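Local coordinates for protein N-acetylglucosamine-specific lectin (PDB 6M5M) that binds N-acetylglucosamine and N-acetylgalactosamine through a C-type lectin domain, next to a bound calcium ion, at residues H86-G91 and N148-C153; I112-G117 and W138-D143. All coordinates share one frame; numbering follows the deposited sequence.

The two contacts lie on either side of the acetamido group of the bound N-acetylglucosamine, with their centres about 13 Å apart. Contact 1 supplies the face of Tyr87 and contact 2 the face of His141, and the sugar methyl C8 is held between these rings. Contact 2 also brings in the calcium ion and much of the polar grip, to which Lys118 adds. The two meet directly through hydrophobic packing: Trp89 CH2 is 3.8 Å from His141 CB, and Ile90 CD1 is 3.9 Å from Trp138 CD1. Strands 87-95 and 137-141 belong to the same sheet, with strand 125-131 between them, while strand 149-155 of contact 1 belongs to the other sheet of the domain.

Contact 1: H86-G91 and N148-C153; sequences HYYWIG and NGPCIC. With NAG (2-acetamido-2-deoxy-beta-D-glucopyranose), chain G.
Tyr87 reaches across to Asn148 by its phenol, whose OH donates to Asn148 O at 2.7 Å, coming in from above the carbonyl plane by 44°. With CG set between the backbone N and carbonyl carbon (chi1 60°), the ring is carried up to Gly149, whose lack of a side chain lets Tyr87 CE1 settle 3.8 Å from Gly149 CA. One face of the ring takes the sugar's acetamido methyl, C8 sitting 3.5 Å above its centre. Tyr88 offers a face in turn: Pro150 CG lies over it, 3.5 Å from the centroid, a CH-pi contact that suits a rigid aliphatic ring. The phenol end of Tyr88 is tied to Glu44 of strand 38-47. Trp89-Ile90-Gly91 corresponds to the start of the WIGL motif of C-type lectin domains, and here the two sheets of the fold are joined. The Trp89 backbone makes a single bridge with Cys151: Trp89 N donates to Pro150 O at 3.0 Å, and Trp89 O receives Ile152 N at 3.3 Å. Trp89 NE1 is hydrogen-bonded to Arg47 O. Ile90, branched and apolar in a buried setting, touches Ile152 CD1 with its CG2 at 4.4 Å.

Contact 2: I112-G117 and W138-D143; sequences IGWGPG and WNDHVD. With CA (calcium ion), chain H; NAG (2-acetamido-2-deoxy-beta-D-glucopyranose), chain G.
Trp114 and Trp138 form a single backbone bridge, with Trp138 N donating to Gly113 O at 2.9 Å and Trp138 O accepting from Gly115 N at 3.0 Å. The Trp138 indole lies flat against the loop backbone, where bare Gly113 suits its face: with no side chain, Gly113 brings its CA to 3.7 Å from the centroid of the six-membered ring, 15° off the normal, and its amide nitrogen also sits over that face. Trp138 turns its edge, led by CE3, toward the face of Trp114 in a T-shaped (edge-to-face) pair whose planes stand at 76°. The Trp114 indole is broad enough to take that edge and still meet, with the edge of its six-membered ring at CZ3, the peptide between Asn139 and Asp140 in its own plane. Trp138 NE1 is satisfied by Tyr128 OH.

Farther along the strand the contact becomes the sugar site. With CG opposite the backbone N (chi1 160°), Asn139 swings its amide out to ion and sugar: OD1 binds the calcium ion at 2.5 Å, while ND2 donates to NAG O3 at 3.1 Å and also to Asp127 OD1. Asp140 binds the same ion through its backbone O, at 2.1 Å. His141 ND1 shares a hydrogen bond with NAG O3 at 3.0 Å, and its face receives the acetamido methyl C8. A calcium-bound water is hydrogen-bonded to NAG O4. Asp120 completes the protein ligands and Lys118 NZ grips the sugar. Trp138-Asn139-Asp140 is the WND motif of C-type lectins, but here the sugar lies beside the ion, without the direct calcium-oxygen bonds of the classical site.

Contact 1: H86-G91 and N148-C153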
ATOM      1  N   HIS B  86     -24.748  14.807  -1.357  1.00 39.57           N
ATOM      2  CA  HIS B  86     -24.733  13.468  -0.710  1.00 36.19           C
ATOM      3  C   HIS B  86     -23.758  12.496  -1.380  1.00 35.65           C
ATOM      4  O   HIS B  86     -23.710  11.336  -0.959  1.00 31.05           O
ATOM      5  CB  HIS B  86     -26.160  12.901  -0.597  1.00 43.56           C
ATOM      6  CG  HIS B  86     -26.809  12.518  -1.885  1.00 44.19           C
ATOM      7  ND1 HIS B  86     -26.988  11.186  -2.266  1.00 41.13           N
ATOM      8  CD2 HIS B  86     -27.395  13.261  -2.847  1.00 43.74           C
ATOM      9  CE1 HIS B  86     -27.632  11.145  -3.414  1.00 37.62           C
ATOM     10  NE2 HIS B  86     -27.856  12.401  -3.812  1.00 43.93           N
ATOM     11  N   TYR B  87     -22.971  12.910  -2.359  1.00 33.73           N
ATOM     12  CA  TYR B  87     -21.844  12.084  -2.825  1.00 33.23           C
ATOM     13  C   TYR B  87     -20.768  12.987  -3.414  1.00 28.79           C
ATOM     14  O   TYR B  87     -21.098  13.954  -4.101  1.00 30.99           O
ATOM     15  CB  TYR B  87     -22.339  10.969  -3.763  1.00 32.70           C
ATOM     16  CG  TYR B  87     -23.038  11.435  -5.008  1.00 33.15           C
ATOM     17  CD1 TYR B  87     -22.314  11.887  -6.106  1.00 29.46           C
ATOM     18  CD2 TYR B  87     -24.419  11.396  -5.116  1.00 32.46           C
ATOM     19  CE1 TYR B  87     -22.953  12.342  -7.241  1.00 31.16           C
ATOM     20  CE2 TYR B  87     -25.069  11.804  -6.277  1.00 32.99           C
ATOM     21  CZ  TYR B  87     -24.330  12.322  -7.325  1.00 33.65           C
ATOM     22  OH  TYR B  87     -24.934  12.715  -8.489  1.00 44.66           O
ATOM     23  N   TYR B  88     -19.508  12.607  -3.213  1.00 29.22           N
ATOM     24  CA  TYR B  88     -18.329  13.214  -3.881  1.00 30.22           C
ATOM     25  C   TYR B  88     -17.478  12.133  -4.592  1.00 30.47           C
ATOM     26  O   TYR B  88     -17.112  11.089  -3.962  1.00 30.75           O
ATOM     27  CB  TYR B  88     -17.503  13.988  -2.853  1.00 31.82           C
ATOM     28  CG  TYR B  88     -18.165  15.207  -2.220  1.00 29.11           C
ATOM     29  CD1 TYR B  88     -19.221  15.093  -1.337  1.00 31.16           C
ATOM     30  CD2 TYR B  88     -17.664  16.480  -2.443  1.00 27.82           C
ATOM     31  CE1 TYR B  88     -19.811  16.213  -0.742  1.00 33.39           C
ATOM     32  CE2 TYR B  88     -18.245  17.606  -1.874  1.00 30.43           C
ATOM     33  CZ  TYR B  88     -19.312  17.485  -0.998  1.00 34.28           C
ATOM     34  OH  TYR B  88     -19.858  18.651  -0.481  1.00 35.61           O
ATOM     35  N   TRP B  89     -17.136  12.374  -5.856  1.00 31.37           N
ATOM     36  CA  TRP B  89     -16.326  11.409  -6.663  1.00 31.37           C
ATOM     37  C   TRP B  89     -14.918  11.236  -6.085  1.00 31.87           C
ATOM     38  O   TRP B  89     -14.309  12.242  -5.714  1.00 31.13           O
ATOM     39  CB  TRP B  89     -16.282  11.865  -8.102  1.00 27.96           C
ATOM     40  CG  TRP B  89     -17.583  11.773  -8.825  1.00 27.61           C
ATOM     41  CD1 TRP B  89     -18.206  12.793  -9.474  1.00 33.04           C
ATOM     42  CD2 TRP B  89     -18.456  10.632  -8.944  1.00 33.41           C
ATOM     43  NE1 TRP B  89     -19.349  12.352 -10.069  1.00 30.21           N
ATOM     44  CE2 TRP B  89     -19.559  11.047  -9.739  1.00 35.96           C
ATOM     45  CE3 TRP B  89     -18.409   9.286  -8.539  1.00 34.24           C
ATOM     46  CZ2 TRP B  89     -20.581  10.202 -10.146  1.00 35.74           C
ATOM     47  CZ3 TRP B  89     -19.446   8.463  -8.918  1.00 30.93           C
ATOM     48  CH2 TRP B  89     -20.511   8.902  -9.708  1.00 31.14           C
ATOM     49  N   ILE B  90     -14.332  10.023  -6.111  1.00 27.78           N
ATOM     50  CA  ILE B  90     -12.926   9.775  -5.663  1.00 27.08           C
ATOM     51  C   ILE B  90     -12.172   8.997  -6.746  1.00 25.23           C
ATOM     52  O   ILE B  90     -12.817   8.686  -7.714  1.00 30.77           O
ATOM     53  CB  ILE B  90     -12.841   9.209  -4.245  1.00 30.05           C
ATOM     54  CG1 ILE B  90     -13.460   7.823  -4.125  1.00 32.20           C
ATOM     55  CG2 ILE B  90     -13.515  10.116  -3.216  1.00 28.06           C
ATOM     56  CD1 ILE B  90     -13.355   7.242  -2.753  1.00 32.67           C
ATOM     57  N   GLY B  91     -10.856   8.800  -6.615  1.00 26.73           N
ATOM     58  CA  GLY B  91      -9.972   8.332  -7.703  1.00 30.68           C
ATOM     59  C   GLY B  91      -9.878   6.808  -7.750  1.00 33.44           C
ATOM     60  O   GLY B  91      -8.741   6.249  -7.686  1.00 31.73           O
ATOM     61  N   ASN B 148     -23.858  13.520 -12.329  1.00 34.24           N
ATOM     62  CA  ASN B 148     -23.073  14.738 -12.052  1.00 33.33           C
ATOM     63  C   ASN B 148     -22.952  14.944 -10.558  1.00 35.56           C
ATOM     64  O   ASN B 148     -23.933  14.764  -9.868  1.00 37.32           O
ATOM     65  CB  ASN B 148     -23.729  15.974 -12.676  1.00 35.87           C
ATOM     66  CG  ASN B 148     -23.600  15.953 -14.171  1.00 36.76           C
ATOM     67  OD1 ASN B 148     -22.555  15.603 -14.692  1.00 38.79           O
ATOM     68  ND2 ASN B 148     -24.659  16.334 -14.861  1.00 46.33           N
ATOM     69  N   GLY B 149     -21.768  15.291 -10.085  1.00 33.39           N
ATOM     70  CA  GLY B 149     -21.544  15.562  -8.657  1.00 35.13           C
ATOM     71  C   GLY B 149     -20.244  16.305  -8.409  1.00 30.20           C
ATOM     72  O   GLY B 149     -19.442  16.506  -9.344  1.00 34.16           O
ATOM     73  N   PRO B 150     -20.005  16.669  -7.130  1.00 30.16           N
ATOM     74  CA  PRO B 150     -18.777  17.339  -6.714  1.00 33.67           C
ATOM     75  C   PRO B 150     -17.739  16.226  -6.556  1.00 37.21           C
ATOM     76  O   PRO B 150     -18.113  15.050  -6.650  1.00 32.32           O
ATOM     77  CB  PRO B 150     -19.212  17.979  -5.383  1.00 32.82           C
ATOM     78  CG  PRO B 150     -20.145  16.907  -4.800  1.00 30.05           C
ATOM     79  CD  PRO B 150     -20.961  16.533  -6.016  1.00 29.50           C
ATOM     80  N   CYS B 151     -16.527  16.595  -6.203  1.00 30.45           N
ATOM     81  CA  CYS B 151     -15.383  15.664  -6.209  1.00 31.20           C
ATOM     82  C   CYS B 151     -14.342  16.133  -5.202  1.00 37.38           C
ATOM     83  O   CYS B 151     -14.494  17.284  -4.660  1.00 35.98           O
ATOM     84  CB  CYS B 151     -14.832  15.512  -7.619  1.00 25.23           C
ATOM     85  SG  CYS B 151     -13.943  16.968  -8.279  1.00 35.24           S
ATOM     86  N   ILE B 152     -13.359  15.278  -4.934  1.00 33.18           N
ATOM     87  CA  ILE B 152     -12.258  15.637  -4.022  1.00 33.98           C
ATOM     88  C   ILE B 152     -10.949  15.456  -4.776  1.00 38.54           C
ATOM     89  O   ILE B 152     -10.675  14.366  -5.146  1.00 30.79           O
ATOM     90  CB  ILE B 152     -12.313  14.806  -2.743  1.00 32.13           C
ATOM     91  CG1 ILE B 152     -13.662  14.907  -2.040  1.00 34.48           C
ATOM     92  CG2 ILE B 152     -11.168  15.243  -1.866  1.00 33.17           C
ATOM     93  CD1 ILE B 152     -13.864  13.871  -0.954  1.00 34.39           C
ATOM     94  N   CYS B 153     -10.184  16.510  -5.052  1.00 32.36           N
ATOM     95  CA  CYS B 153      -8.841  16.394  -5.689  1.00 30.01           C
ATOM     96  C   CYS B 153      -7.792  16.347  -4.573  1.00 32.32           C
ATOM     97  O   CYS B 153      -8.038  16.915  -3.475  1.00 30.91           O
ATOM     98  CB  CYS B 153      -8.462  17.549  -6.624  1.00 28.28           C
ATOM     99  SG  CYS B 153      -9.764  17.931  -7.805  1.00 36.98           S
TER
HETATM  100  C1  NAG G 202     -27.214   6.393  -4.912  1.00 40.99           C
HETATM  101  C2  NAG G 202     -25.812   6.356  -5.445  1.00 27.93           C
HETATM  102  C3  NAG G 202     -26.028   4.931  -6.049  1.00 32.16           C
HETATM  103  C4  NAG G 202     -26.419   3.986  -4.949  1.00 33.97           C
HETATM  104  C5  NAG G 202     -27.567   4.524  -4.145  1.00 34.66           C
HETATM  105  C6  NAG G 202     -27.978   3.610  -3.010  1.00 26.55           C
HETATM  106  C7  NAG G 202     -24.183   7.747  -6.491  1.00 27.80           C
HETATM  107  C8  NAG G 202     -23.953   8.633  -7.638  1.00 30.14           C
HETATM  108  N2  NAG G 202     -25.433   7.340  -6.403  1.00 30.70           N
HETATM  109  O1  NAG G 202     -28.288   7.243  -5.121  1.00 36.54           O
HETATM  110  O3  NAG G 202     -24.924   4.376  -6.607  1.00 34.68           O
HETATM  111  O4  NAG G 202     -26.882   2.761  -5.519  1.00 32.66           O
HETATM  112  O5  NAG G 202     -27.194   5.831  -3.664  1.00 30.92           O
HETATM  113  O6  NAG G 202     -26.847   3.264  -2.205  1.00 28.54           O
HETATM  114  O7  NAG G 202     -23.283   7.397  -5.691  1.00 31.14           O

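Contact 2: I112-G117 and W138-D143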
ATOM      1  N   ILE B 112      -9.703  -0.243   3.309  1.00 35.63           N
ATOM      2  CA  ILE B 112     -10.994  -0.574   2.640  1.00 38.88           C
ATOM      3  C   ILE B 112     -12.083   0.277   3.275  1.00 34.87           C
ATOM      4  O   ILE B 112     -12.277   0.170   4.476  1.00 35.60           O
ATOM      5  CB  ILE B 112     -11.315  -2.072   2.793  1.00 43.83           C
ATOM      6  CG1 ILE B 112     -10.156  -2.952   2.319  1.00 47.33           C
ATOM      7  CG2 ILE B 112     -12.642  -2.418   2.113  1.00 47.08           C
ATOM      8  CD1 ILE B 112      -9.796  -2.801   0.873  1.00 43.54           C
ATOM      9  N   GLY B 113     -12.808   1.072   2.488  1.00 37.67           N
ATOM     10  CA  GLY B 113     -13.769   2.032   3.047  1.00 38.58           C
ATOM     11  C   GLY B 113     -15.200   1.796   2.597  1.00 36.84           C
ATOM     12  O   GLY B 113     -16.000   2.757   2.736  1.00 34.46           O
ATOM     13  N   TRP B 114     -15.562   0.576   2.159  1.00 30.25           N
ATOM     14  CA  TRP B 114     -16.884   0.313   1.552  1.00 30.71           C
ATOM     15  C   TRP B 114     -17.956   0.529   2.626  1.00 29.60           C
ATOM     16  O   TRP B 114     -17.757   0.073   3.725  1.00 32.88           O
ATOM     17  CB  TRP B 114     -17.009  -1.101   0.978  1.00 31.37           C
ATOM     18  CG  TRP B 114     -16.191  -1.345  -0.248  1.00 28.21           C
ATOM     19  CD1 TRP B 114     -15.093  -2.154  -0.344  1.00 28.87           C
ATOM     20  CD2 TRP B 114     -16.397  -0.810  -1.558  1.00 29.71           C
ATOM     21  NE1 TRP B 114     -14.598  -2.155  -1.624  1.00 28.47           N
ATOM     22  CE2 TRP B 114     -15.435  -1.406  -2.398  1.00 27.09           C
ATOM     23  CE3 TRP B 114     -17.320   0.068  -2.140  1.00 29.86           C
ATOM     24  CZ2 TRP B 114     -15.316  -1.051  -3.730  1.00 30.68           C
ATOM     25  CZ3 TRP B 114     -17.220   0.385  -3.458  1.00 33.60           C
ATOM     26  CH2 TRP B 114     -16.215  -0.160  -4.253  1.00 31.35           C
ATOM     27  N   GLY B 115     -19.073   1.156   2.301  1.00 31.31           N
ATOM     28  CA  GLY B 115     -20.159   1.301   3.290  1.00 29.64           C
ATOM     29  C   GLY B 115     -20.917  -0.018   3.492  1.00 32.14           C
ATOM     30  O   GLY B 115     -20.669  -0.942   2.734  1.00 30.60           O
ATOM     31  N   PRO B 116     -21.799  -0.171   4.523  1.00 36.73           N
ATOM     32  CA  PRO B 116     -22.597  -1.392   4.682  1.00 37.25           C
ATOM     33  C   PRO B 116     -23.332  -1.782   3.382  1.00 39.51           C
ATOM     34  O   PRO B 116     -24.008  -0.967   2.744  1.00 38.75           O
ATOM     35  CB  PRO B 116     -23.489  -1.039   5.915  1.00 41.40           C
ATOM     36  CG  PRO B 116     -22.608  -0.108   6.743  1.00 42.65           C
ATOM     37  CD  PRO B 116     -22.044   0.770   5.639  1.00 40.01           C
ATOM     38  N   GLY B 117     -23.135  -3.037   2.954  1.00 35.36           N
ATOM     39  CA  GLY B 117     -23.794  -3.640   1.788  1.00 32.53           C
ATOM     40  C   GLY B 117     -23.081  -3.328   0.487  1.00 30.40           C
ATOM     41  O   GLY B 117     -23.533  -3.802  -0.566  1.00 33.51           O
ATOM     42  N   TRP B 138     -17.626   4.438   1.076  1.00 29.32           N
ATOM     43  CA  TRP B 138     -17.428   4.260  -0.378  1.00 33.34           C
ATOM     44  C   TRP B 138     -18.642   3.529  -0.943  1.00 34.20           C
ATOM     45  O   TRP B 138     -19.192   2.610  -0.271  1.00 30.00           O
ATOM     46  CB  TRP B 138     -16.169   3.522  -0.736  1.00 30.77           C
ATOM     47  CG  TRP B 138     -14.865   4.048  -0.231  1.00 32.39           C
ATOM     48  CD1 TRP B 138     -14.568   5.244   0.367  1.00 34.96           C
ATOM     49  CD2 TRP B 138     -13.642   3.310  -0.304  1.00 34.55           C
ATOM     50  NE1 TRP B 138     -13.236   5.278   0.698  1.00 32.49           N
ATOM     51  CE2 TRP B 138     -12.631   4.136   0.231  1.00 35.37           C
ATOM     52  CE3 TRP B 138     -13.324   2.043  -0.809  1.00 34.31           C
ATOM     53  CZ2 TRP B 138     -11.317   3.685   0.325  1.00 37.34           C
ATOM     54  CZ3 TRP B 138     -12.021   1.613  -0.732  1.00 35.94           C
ATOM     55  CH2 TRP B 138     -11.041   2.423  -0.180  1.00 35.66           C
ATOM     56  N   ASN B 139     -18.998   3.920  -2.143  1.00 30.98           N
ATOM     57  CA  ASN B 139     -20.052   3.263  -2.959  1.00 30.75           C
ATOM     58  C   ASN B 139     -19.557   3.237  -4.403  1.00 31.30           C
ATOM     59  O   ASN B 139     -18.814   4.157  -4.779  1.00 29.93           O
ATOM     60  CB  ASN B 139     -21.339   4.067  -2.823  1.00 32.66           C
ATOM     61  CG  ASN B 139     -22.281   3.784  -3.954  1.00 35.50           C
ATOM     62  OD1 ASN B 139     -22.898   2.729  -3.933  1.00 30.31           O
ATOM     63  ND2 ASN B 139     -22.406   4.730  -4.884  1.00 31.34           N
ATOM     64  N   ASP B 140     -20.028   2.303  -5.228  1.00 28.25           N
ATOM     65  CA  ASP B 140     -19.696   2.235  -6.660  1.00 29.24           C
ATOM     66  C   ASP B 140     -20.936   2.616  -7.459  1.00 30.02           C
ATOM     67  O   ASP B 140     -22.016   2.085  -7.192  1.00 28.53           O
ATOM     68  CB  ASP B 140     -19.187   0.838  -7.058  1.00 29.61           C
ATOM     69  CG  ASP B 140     -20.014  -0.363  -6.617  1.00 32.01           C
ATOM     70  OD1 ASP B 140     -20.841  -0.281  -5.660  1.00 29.59           O
ATOM     71  OD2 ASP B 140     -19.849  -1.396  -7.262  1.00 32.98           O
ATOM     72  N   HIS B 141     -20.788   3.492  -8.433  1.00 26.96           N
ATOM     73  CA  HIS B 141     -21.921   3.911  -9.281  1.00 26.11           C
ATOM     74  C   HIS B 141     -21.688   3.380 -10.682  1.00 30.20           C
ATOM     75  O   HIS B 141     -20.552   3.509 -11.199  1.00 31.13           O
ATOM     76  CB  HIS B 141     -22.078   5.478  -9.221  1.00 28.18           C
ATOM     77  CG  HIS B 141     -23.343   5.941  -9.848  1.00 27.90           C
ATOM     78  ND1 HIS B 141     -24.595   5.677  -9.285  1.00 31.61           N
ATOM     79  CD2 HIS B 141     -23.592   6.648 -10.970  1.00 33.75           C
ATOM     80  CE1 HIS B 141     -25.545   6.184 -10.065  1.00 33.16           C
ATOM     81  NE2 HIS B 141     -24.942   6.773 -11.093  1.00 33.42           N
ATOM     82  N   VAL B 142     -22.743   2.898 -11.339  1.00 30.58           N
ATOM     83  CA  VAL B 142     -22.603   2.224 -12.665  1.00 32.94           C
ATOM     84  C   VAL B 142     -22.252   3.248 -13.746  1.00 34.93           C
ATOM     85  O   VAL B 142     -21.562   2.906 -14.734  1.00 35.18           O
ATOM     86  CB  VAL B 142     -23.889   1.446 -13.021  1.00 34.32           C
ATOM     87  CG1 VAL B 142     -25.058   2.381 -13.344  1.00 34.58           C
ATOM     88  CG2 VAL B 142     -23.598   0.485 -14.156  1.00 35.41           C
ATOM     89  N   ASP B 143     -22.672   4.497 -13.553  1.00 38.96           N
ATOM     90  CA  ASP B 143     -22.540   5.546 -14.591  1.00 33.65           C
ATOM     91  C   ASP B 143     -21.390   6.473 -14.243  1.00 36.08           C
ATOM     92  O   ASP B 143     -21.571   7.376 -13.384  1.00 31.98           O
ATOM     93  CB  ASP B 143     -23.843   6.312 -14.804  1.00 35.04           C
ATOM     94  CG  ASP B 143     -23.712   7.495 -15.783  1.00 32.08           C
ATOM     95  OD1 ASP B 143     -22.709   7.540 -16.577  1.00 35.07           O
ATOM     96  OD2 ASP B 143     -24.631   8.357 -15.761  1.00 40.00           O
TER
HETATM   97 CA    CA H 203     -23.437   1.291  -5.862  1.00 73.87          CA
HETATM   98  C1  NAG G 202     -27.214   6.393  -4.912  1.00 40.99           C
HETATM   99  C2  NAG G 202     -25.812   6.356  -5.445  1.00 27.93           C
HETATM  100  C3  NAG G 202     -26.028   4.931  -6.049  1.00 32.16           C
HETATM  101  C4  NAG G 202     -26.419   3.986  -4.949  1.00 33.97           C
HETATM  102  C5  NAG G 202     -27.567   4.524  -4.145  1.00 34.66           C
HETATM  103  C6  NAG G 202     -27.978   3.610  -3.010  1.00 26.55           C
HETATM  104  C7  NAG G 202     -24.183   7.747  -6.491  1.00 27.80           C
HETATM  105  C8  NAG G 202     -23.953   8.633  -7.638  1.00 30.14           C
HETATM  106  N2  NAG G 202     -25.433   7.340  -6.403  1.00 30.70           N
HETATM  107  O1  NAG G 202     -28.288   7.243  -5.121  1.00 36.54           O
HETATM  108  O3  NAG G 202     -24.924   4.376  -6.607  1.00 34.68           O
HETATM  109  O4  NAG G 202     -26.882   2.761  -5.519  1.00 32.66           O
HETATM  110  O5  NAG G 202     -27.194   5.831  -3.664  1.00 30.92           O
HETATM  111  O6  NAG G 202     -26.847   3.264  -2.205  1.00 28.54           O
HETATM  112  O7  NAG G 202     -23.283   7.397  -5.691  1.00 31.14           O
HETATM  113  O   HOH W   1     -25.295   1.107  -7.400  1.00 38.23           O